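Local coordinates for protein tRNA modification GTPase mnmE (Chlorobium tepidum, PDB 3GEE) that probably hydrolyses GTP at a high intrinsic rate and helps add a carboxymethylaminomethyl group to the wobble uridine of certain tRNAs, at residues V27-L41 and F91-P105. Sequence-based numbering, arbitrary orientation.
Sequences VGALAIVRISGAGVL and FTAEQMVEFTCHGGP. With FON (N-{[4-({[(6R)-2-amino-5-formyl-4-oxo-1,4,5,6,7,8-hexahydropteridin-6-yl]methyl}amino)phenyl]carbonyl}-L-glutamic acid), chain C; FON (N-{[4-({[(6R)-2-amino-5-formyl-4-oxo-1,4,5,6,7,8-hexahydropteridin-6-yl]methyl}amino)phenyl]carbonyl}-L-glutamic acid), chain B.
Arg34 and Glu98 form a non-hydrogen-bonded pair of antiparallel strands 30-36 and 96-102, their side chains running side by side to the pterin of one folinic acid. NE of Arg34 makes a salt bridge to OE2 of Glu98 (3.6 Å), the carboxylate lying at the guanidinium edge with the two planes 31° apart. The pterin bridges both: its NA2 donates to OE1 of Glu98 (2.6 Å), while NH2 of Arg34 gives a weak bond to its O4. CG of Arg34 sits between backbone N and carbonyl carbon (chi1 61°), and further bends carry the guanidinium past CE of Met96.

Farther along this face, OG of Ser36 accepts from OG1 of Thr92 (2.8 Å) and donates to OE2 of Glu94. Replacing Ser36 by alanine removes OG and is likely to cost Thr92 OG1 its acceptor and Glu94 OE2 its hydroxyl partner, although Gly15 N still holds OE1. On the other face Val97 CG1 touches both Ile35 CG1 (3.6 Å) and Val40 CG1 (3.5 Å), and helix 105-117 covers Ala31, Val33 and Ile35.

Backbone bonds, two of them weak (Phe99 N to Val33 O, Val97 N to Ile35 O), join Ala31-Cys101, Val33-Phe99 and Ile35-Val97. At the far end, Gly28 N bonds to Gly103 O (3.0 Å). There the second folinic acid has its C7 over one face of the His102 ring, whose ND1 is held by Asp78. Leu30 packs on Arg34 of the second subunit, and Arg34 on Leu30 of that subunit. With folinic acid meeting Glu98 of one chain and Thr100 of the other, this is the TrmE N-terminal domain's folate site, shared across the dimer.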
loop_
_atom_site.group_PDB
_atom_site.type_symbol
_atom_site.label_atom_id
_atom_site.label_comp_id
_atom_site.label_asym_id
_atom_site.label_seq_id
_atom_site.Cartn_x
_atom_site.Cartn_y
_atom_site.Cartn_z
ATOM N N VAL A 27 3.063 1.188 4.465
ATOM C CA VAL A 27 4.263 1.989 4.544
ATOM C C VAL A 27 4.943 1.990 3.189
ATOM O O VAL A 27 5.228 0.931 2.619
ATOM C CB VAL A 27 5.205 1.457 5.647
ATOM C CG1 VAL A 27 6.582 2.077 5.546
ATOM C CG2 VAL A 27 4.612 1.730 7.017
ATOM N N GLY A 28 5.183 3.191 2.675
ATOM C CA GLY A 28 5.895 3.366 1.417
ATOM C C GLY A 28 6.560 4.722 1.315
ATOM O O GLY A 28 6.402 5.574 2.194
ATOM N N ALA A 29 7.309 4.918 0.234
ATOM C CA ALA A 29 7.898 6.214 -0.069
ATOM C C ALA A 29 6.821 7.275 -0.289
ATOM O O ALA A 29 6.918 8.382 0.234
ATOM C CB ALA A 29 8.780 6.109 -1.276
ATOM N N LEU A 30 5.788 6.940 -1.051
ATOM C CA LEU A 30 4.802 7.936 -1.420
ATOM C C LEU A 30 3.396 7.404 -1.317
ATOM O O LEU A 30 3.174 6.204 -1.454
ATOM C CB LEU A 30 5.032 8.396 -2.860
ATOM C CG LEU A 30 6.398 8.914 -3.289
ATOM C CD1 LEU A 30 6.396 9.025 -4.784
ATOM C CD2 LEU A 30 6.701 10.241 -2.631
ATOM N N ALA A 31 2.453 8.313 -1.099
ATOM C CA ALA A 31 1.028 8.016 -1.131
ATOM C C ALA A 31 0.312 9.116 -1.916
ATOM O O ALA A 31 0.844 10.215 -2.069
ATOM C CB ALA A 31 0.492 7.955 0.273
ATOM N N ILE A 32 -0.898 8.825 -2.390
ATOM C CA ILE A 32 -1.707 9.794 -3.121
ATOM C C ILE A 32 -3.069 9.989 -2.449
ATOM O O ILE A 32 -3.871 9.051 -2.376
ATOM C CB ILE A 32 -1.975 9.333 -4.574
ATOM C CG1 ILE A 32 -0.673 9.129 -5.344
ATOM C CG2 ILE A 32 -2.889 10.320 -5.303
ATOM C CD1 ILE A 32 -0.848 8.263 -6.575
ATOM N N VAL A 33 -3.331 11.196 -1.960
ATOM C CA VAL A 33 -4.692 11.575 -1.597
ATOM C C VAL A 33 -5.285 12.271 -2.815
ATOM O O VAL A 33 -4.701 13.247 -3.312
ATOM C CB VAL A 33 -4.743 12.518 -0.376
ATOM C CG1 VAL A 33 -6.167 12.992 -0.134
ATOM C CG2 VAL A 33 -4.199 11.822 0.872
ATOM N N ARG A 34 -6.418 11.771 -3.317
ATOM C CA ARG A 34 -7.049 12.397 -4.489
ATOM C C ARG A 34 -8.443 12.950 -4.220
ATOM O O ARG A 34 -9.328 12.240 -3.746
ATOM C CB ARG A 34 -7.013 11.494 -5.739
ATOM C CG ARG A 34 -7.729 10.168 -5.628
ATOM C CD ARG A 34 -8.603 9.917 -6.852
ATOM N NE ARG A 34 -7.902 9.375 -8.016
ATOM C CZ ARG A 34 -8.277 8.275 -8.669
ATOM N NH1 ARG A 34 -9.337 7.578 -8.281
ATOM N NH2 ARG A 34 -7.591 7.869 -9.721
ATOM N N ILE A 35 -8.622 14.237 -4.507
ATOM C CA ILE A 35 -9.909 14.899 -4.301
ATOM C C ILE A 35 -10.526 15.345 -5.624
ATOM O O ILE A 35 -9.807 15.676 -6.563
ATOM C CB ILE A 35 -9.797 16.067 -3.301
ATOM C CG1 ILE A 35 -9.216 17.317 -3.958
ATOM C CG2 ILE A 35 -8.918 15.664 -2.135
ATOM C CD1 ILE A 35 -9.416 18.601 -3.134
ATOM N N SER A 36 -11.855 15.328 -5.695
ATOM C CA SER A 36 -12.567 15.613 -6.936
ATOM C C SER A 36 -13.932 16.223 -6.666
ATOM O O SER A 36 -14.515 16.006 -5.607
ATOM C CB SER A 36 -12.724 14.339 -7.771
ATOM O OG SER A 36 -13.429 14.595 -8.977
ATOM N N GLY A 37 -14.436 16.994 -7.625
ATOM C CA GLY A 37 -15.751 17.608 -7.495
ATOM C C GLY A 37 -15.769 19.121 -7.543
ATOM O O GLY A 37 -14.753 19.763 -7.794
ATOM N N ALA A 38 -16.943 19.680 -7.281
ATOM C CA ALA A 38 -17.192 21.103 -7.431
ATOM C C ALA A 38 -16.282 21.986 -6.583
ATOM O O ALA A 38 -16.333 21.942 -5.355
ATOM C CB ALA A 38 -18.651 21.404 -7.126
ATOM N N GLY A 39 -15.454 22.786 -7.251
ATOM C CA GLY A 39 -14.658 23.822 -6.590
ATOM C C GLY A 39 -13.476 23.268 -5.828
ATOM O O GLY A 39 -12.965 23.886 -4.893
ATOM N N VAL A 40 -13.037 22.095 -6.252
ATOM C CA VAL A 40 -12.003 21.358 -5.559
ATOM C C VAL A 40 -10.664 22.105 -5.446
ATOM O O VAL A 40 -10.051 22.129 -4.377
ATOM C CB VAL A 40 -11.915 19.920 -6.129
ATOM C CG1 VAL A 40 -10.518 19.535 -6.559
ATOM C CG2 VAL A 40 -12.500 18.948 -5.123
ATOM N N LEU A 41 -10.217 22.742 -6.523
ATOM C CA LEU A 41 -8.928 23.431 -6.455
ATOM C C LEU A 41 -8.976 24.791 -5.746
ATOM O O LEU A 41 -7.938 25.332 -5.364
ATOM C CB LEU A 41 -8.218 23.484 -7.818
ATOM C CG LEU A 41 -9.045 23.585 -9.090
ATOM C CD1 LEU A 41 -9.676 24.972 -9.182
ATOM C CD2 LEU A 41 -8.207 23.295 -10.322
ATOM N N PHE A 91 -9.617 12.055 -14.748
ATOM C CA PHE A 91 -10.192 10.716 -14.607
ATOM C C PHE A 91 -11.711 10.753 -14.390
ATOM O O PHE A 91 -12.453 10.059 -15.088
ATOM C CB PHE A 91 -9.507 9.912 -13.490
ATOM C CG PHE A 91 -10.146 8.575 -13.240
ATOM C CD1 PHE A 91 -9.979 7.531 -14.143
ATOM C CD2 PHE A 91 -10.948 8.368 -12.118
ATOM C CE1 PHE A 91 -10.590 6.297 -13.928
ATOM C CE2 PHE A 91 -11.568 7.135 -11.896
ATOM C CZ PHE A 91 -11.388 6.101 -12.800
ATOM N N THR A 92 -12.160 11.564 -13.432
ATOM C CA THR A 92 -13.587 11.683 -13.127
ATOM C C THR A 92 -14.314 12.561 -14.126
ATOM O O THR A 92 -15.548 12.647 -14.103
ATOM C CB THR A 92 -13.846 12.252 -11.715
ATOM O OG1 THR A 92 -13.180 13.511 -11.566
ATOM C CG2 THR A 92 -13.357 11.284 -10.647
ATOM N N ALA A 93 -13.540 13.208 -15.000
ATOM C CA ALA A 93 -14.045 14.202 -15.956
ATOM C C ALA A 93 -14.581 15.464 -15.272
ATOM O O ALA A 93 -15.345 16.221 -15.866
ATOM C CB ALA A 93 -15.093 13.592 -16.895
ATOM N N GLU A 94 -14.187 15.672 -14.021
ATOM C CA GLU A 94 -14.459 16.918 -13.333
ATOM C C GLU A 94 -13.163 17.462 -12.770
ATOM O O GLU A 94 -12.085 16.901 -12.973
ATOM C CB GLU A 94 -15.434 16.757 -12.165
ATOM C CG GLU A 94 -16.191 15.456 -12.043
ATOM C CD GLU A 94 -16.668 15.234 -10.616
ATOM O OE1 GLU A 94 -17.902 15.177 -10.379
ATOM O OE2 GLU A 94 -15.793 15.143 -9.726
ATOM N N GLN A 95 -13.296 18.551 -12.024
ATOM C CA GLN A 95 -12.173 19.235 -11.425
ATOM C C GLN A 95 -11.556 18.392 -10.317
ATOM O O GLN A 95 -12.218 18.050 -9.334
ATOM C CB GLN A 95 -12.656 20.567 -10.866
ATOM C CG GLN A 95 -11.562 21.507 -10.457
ATOM C CD GLN A 95 -12.026 22.939 -10.481
ATOM O OE1 GLN A 95 -12.340 23.519 -9.438
ATOM N NE2 GLN A 95 -12.093 23.523 -11.680
ATOM N N MET A 96 -10.284 18.058 -10.467
ATOM C CA MET A 96 -9.595 17.362 -9.397
ATOM C C MET A 96 -8.148 17.764 -9.222
ATOM O O MET A 96 -7.465 18.128 -10.182
ATOM C CB MET A 96 -9.738 15.839 -9.528
ATOM C CG MET A 96 -9.492 15.246 -10.899
ATOM S SD MET A 96 -10.109 13.545 -10.945
ATOM C CE MET A 96 -8.843 12.677 -10.004
ATOM N N VAL A 97 -7.705 17.717 -7.970
ATOM C CA VAL A 97 -6.287 17.805 -7.645
ATOM C C VAL A 97 -5.885 16.531 -6.919
ATOM O O VAL A 97 -6.704 15.930 -6.227
ATOM C CB VAL A 97 -5.934 19.089 -6.850
ATOM C CG1 VAL A 97 -7.037 19.457 -5.895
ATOM C CG2 VAL A 97 -4.607 18.949 -6.123
ATOM N N GLU A 98 -4.641 16.105 -7.129
ATOM C CA GLU A 98 -4.104 14.892 -6.519
ATOM C C GLU A 98 -2.808 15.204 -5.787
ATOM O O GLU A 98 -1.757 15.431 -6.408
ATOM C CB GLU A 98 -3.825 13.821 -7.573
ATOM C CG GLU A 98 -5.042 13.261 -8.271
ATOM C CD GLU A 98 -4.689 12.168 -9.263
ATOM O OE1 GLU A 98 -3.482 11.988 -9.553
ATOM O OE2 GLU A 98 -5.623 11.487 -9.752
ATOM N N PHE A 99 -2.881 15.217 -4.462
ATOM C CA PHE A 99 -1.693 15.395 -3.653
ATOM C C PHE A 99 -0.985 14.058 -3.534
ATOM O O PHE A 99 -1.589 13.068 -3.125
ATOM C CB PHE A 99 -2.075 15.913 -2.274
ATOM C CG PHE A 99 -2.798 17.217 -2.306
ATOM C CD1 PHE A 99 -2.093 18.416 -2.346
ATOM C CD2 PHE A 99 -4.182 17.253 -2.305
ATOM C CE1 PHE A 99 -2.754 19.631 -2.379
ATOM C CE2 PHE A 99 -4.855 18.467 -2.344
ATOM C CZ PHE A 99 -4.137 19.656 -2.377
ATOM N N THR A 100 0.279 14.002 -3.923
ATOM C CA THR A 100 1.048 12.828 -3.587
ATOM C C THR A 100 2.049 13.239 -2.518
ATOM O O THR A 100 2.880 14.118 -2.743
ATOM C CB THR A 100 1.697 12.111 -4.805
ATOM O OG1 THR A 100 3.121 12.138 -4.690
ATOM C CG2 THR A 100 1.241 12.711 -6.129
ATOM N N CYS A 101 1.932 12.614 -1.345
ATOM C CA CYS A 101 2.705 12.990 -0.159
ATOM C C CYS A 101 3.612 11.854 0.284
ATOM O O CYS A 101 3.630 10.800 -0.351
ATOM C CB CYS A 101 1.748 13.322 0.973
ATOM S SG CYS A 101 0.723 11.919 1.407
ATOM N N HIS A 102 4.358 12.069 1.370
ATOM C CA HIS A 102 5.181 11.008 1.964
ATOM C C HIS A 102 4.309 9.854 2.447
ATOM O O HIS A 102 3.265 10.068 3.072
ATOM C CB HIS A 102 6.043 11.546 3.100
ATOM C CG HIS A 102 7.149 12.439 2.639
ATOM N ND1 HIS A 102 7.105 13.810 2.774
ATOM C CD2 HIS A 102 8.326 12.158 2.032
ATOM C CE1 HIS A 102 8.213 14.333 2.282
ATOM N NE2 HIS A 102 8.972 13.353 1.825
ATOM N N GLY A 103 4.741 8.635 2.144
ATOM C CA GLY A 103 3.887 7.462 2.293
ATOM C C GLY A 103 3.829 6.830 3.669
ATOM O O GLY A 103 3.808 5.609 3.786
ATOM N N GLY A 104 3.801 7.656 4.709
ATOM C CA GLY A 104 3.627 7.176 6.073
ATOM C C GLY A 104 2.165 7.203 6.480
ATOM O O GLY A 104 1.473 8.188 6.224
ATOM N N PRO A 105 1.682 6.122 7.124
ATOM C CA PRO A 105 0.279 6.009 7.539
ATOM C C PRO A 105 -0.208 7.202 8.350
ATOM O O PRO A 105 -1.318 7.675 8.120
ATOM C CB PRO A 105 0.268 4.742 8.391
ATOM C CG PRO A 105 1.375 3.930 7.833
ATOM C CD PRO A 105 2.451 4.918 7.490
HETATM N N1 FON C . -2.523 8.723 -12.496
HETATM C C2 FON C . -3.002 9.813 -11.864
HETATM N NA2 FON C . -2.124 10.699 -11.327
HETATM N N3 FON C . -4.335 10.054 -11.747
HETATM C C4 FON C . -5.269 9.220 -12.255
HETATM O O4 FON C . -6.478 9.502 -12.112
HETATM C C4A FON C . -4.790 7.990 -12.952
HETATM N N5 FON C . -5.546 6.995 -13.581
HETATM C C6 FON C . -4.908 6.575 -14.843
HETATM C C7 FON C . -3.731 5.746 -14.343
HETATM N N8 FON C . -2.843 6.691 -13.678
HETATM C C8A FON C . -3.327 7.799 -13.046
HETATM C C9 FON C . -5.803 5.822 -15.831
HETATM N N10 FON C . -7.049 6.524 -16.106
HETATM C C11 FON C . -7.710 10.351 -17.640
HETATM C C12 FON C . -8.189 9.211 -18.281
HETATM C C13 FON C . -7.956 7.941 -17.755
HETATM C C14 FON C . -7.221 7.790 -16.582
HETATM C C15 FON C . -6.751 8.938 -15.926
HETATM C C16 FON C . -6.984 10.212 -16.452
HETATM C C FON C . -7.998 11.699 -18.253
HETATM O O FON C . -7.495 12.705 -17.776
HETATM N N FON C . -8.826 11.739 -19.306
HETATM C CA FON C . -8.746 12.619 -20.469
HETATM C CB FON C . -7.494 12.350 -21.312
HETATM C CG FON C . -7.217 13.419 -22.375
HETATM C CD FON C . -5.728 13.668 -22.533
HETATM O OE1 FON C . -5.155 14.406 -21.696
HETATM O OE2 FON C . -5.120 13.137 -23.494
HETATM C CT FON C . -9.981 12.443 -21.314
HETATM O O1 FON C . -10.575 13.458 -21.747
HETATM O O2 FON C . -10.371 11.276 -21.551
HETATM C CP1 FON C . -6.614 6.527 -13.093
HETATM O O3 FON C . -6.693 5.349 -12.786
HETATM N N1 FON B . 5.200 13.645 -5.037
HETATM C C2 FON B . 5.759 13.215 -6.186
HETATM N NA2 FON B . 4.964 13.029 -7.272
HETATM N N3 FON B . 7.090 12.961 -6.293
HETATM C C4 FON B . 7.944 13.122 -5.259
HETATM O O4 FON B . 9.156 12.871 -5.426
HETATM C C4A FON B . 7.373 13.583 -3.959
HETATM N N5 FON B . 8.041 13.851 -2.759
HETATM C C6 FON B . 7.498 15.064 -2.119
HETATM C C7 FON B . 6.162 14.567 -1.580
HETATM N N8 FON B . 5.352 14.273 -2.754
HETATM C C8A FON B . 5.918 13.846 -3.920
HETATM C C9 FON B . 8.381 15.712 -1.048
HETATM N N10 FON B . 9.740 15.953 -1.513
HETATM C C11 FON B . 11.128 18.205 -4.744
HETATM C C12 FON B . 11.506 18.491 -3.434
HETATM C C13 FON B . 11.029 17.730 -2.368
HETATM C C14 FON B . 10.150 16.675 -2.594
HETATM C C15 FON B . 9.781 16.374 -3.915
HETATM C C16 FON B . 10.258 17.136 -4.985
HETATM C C FON B . 11.680 19.060 -5.857
HETATM O O FON B . 11.279 18.904 -7.001
HETATM N N FON B . 12.621 19.961 -5.542
HETATM C CA FON B . 12.806 21.292 -6.112
HETATM C CB FON B . 11.633 22.226 -5.791
HETATM C CG FON B . 11.641 23.534 -6.590
HETATM C CD FON B . 10.233 23.961 -6.964
HETATM O OE1 FON B . 9.682 23.409 -7.945
HETATM O OE2 FON B . 9.668 24.855 -6.286
HETATM C CT FON B . 14.090 21.884 -5.593
HETATM O O1 FON B . 14.873 22.445 -6.395
HETATM O O2 FON B . 14.329 21.789 -4.367
HETATM C CP1 FON B . 8.966 13.117 -2.305
HETATM O O3 FON B . 8.835 12.542 -1.238
#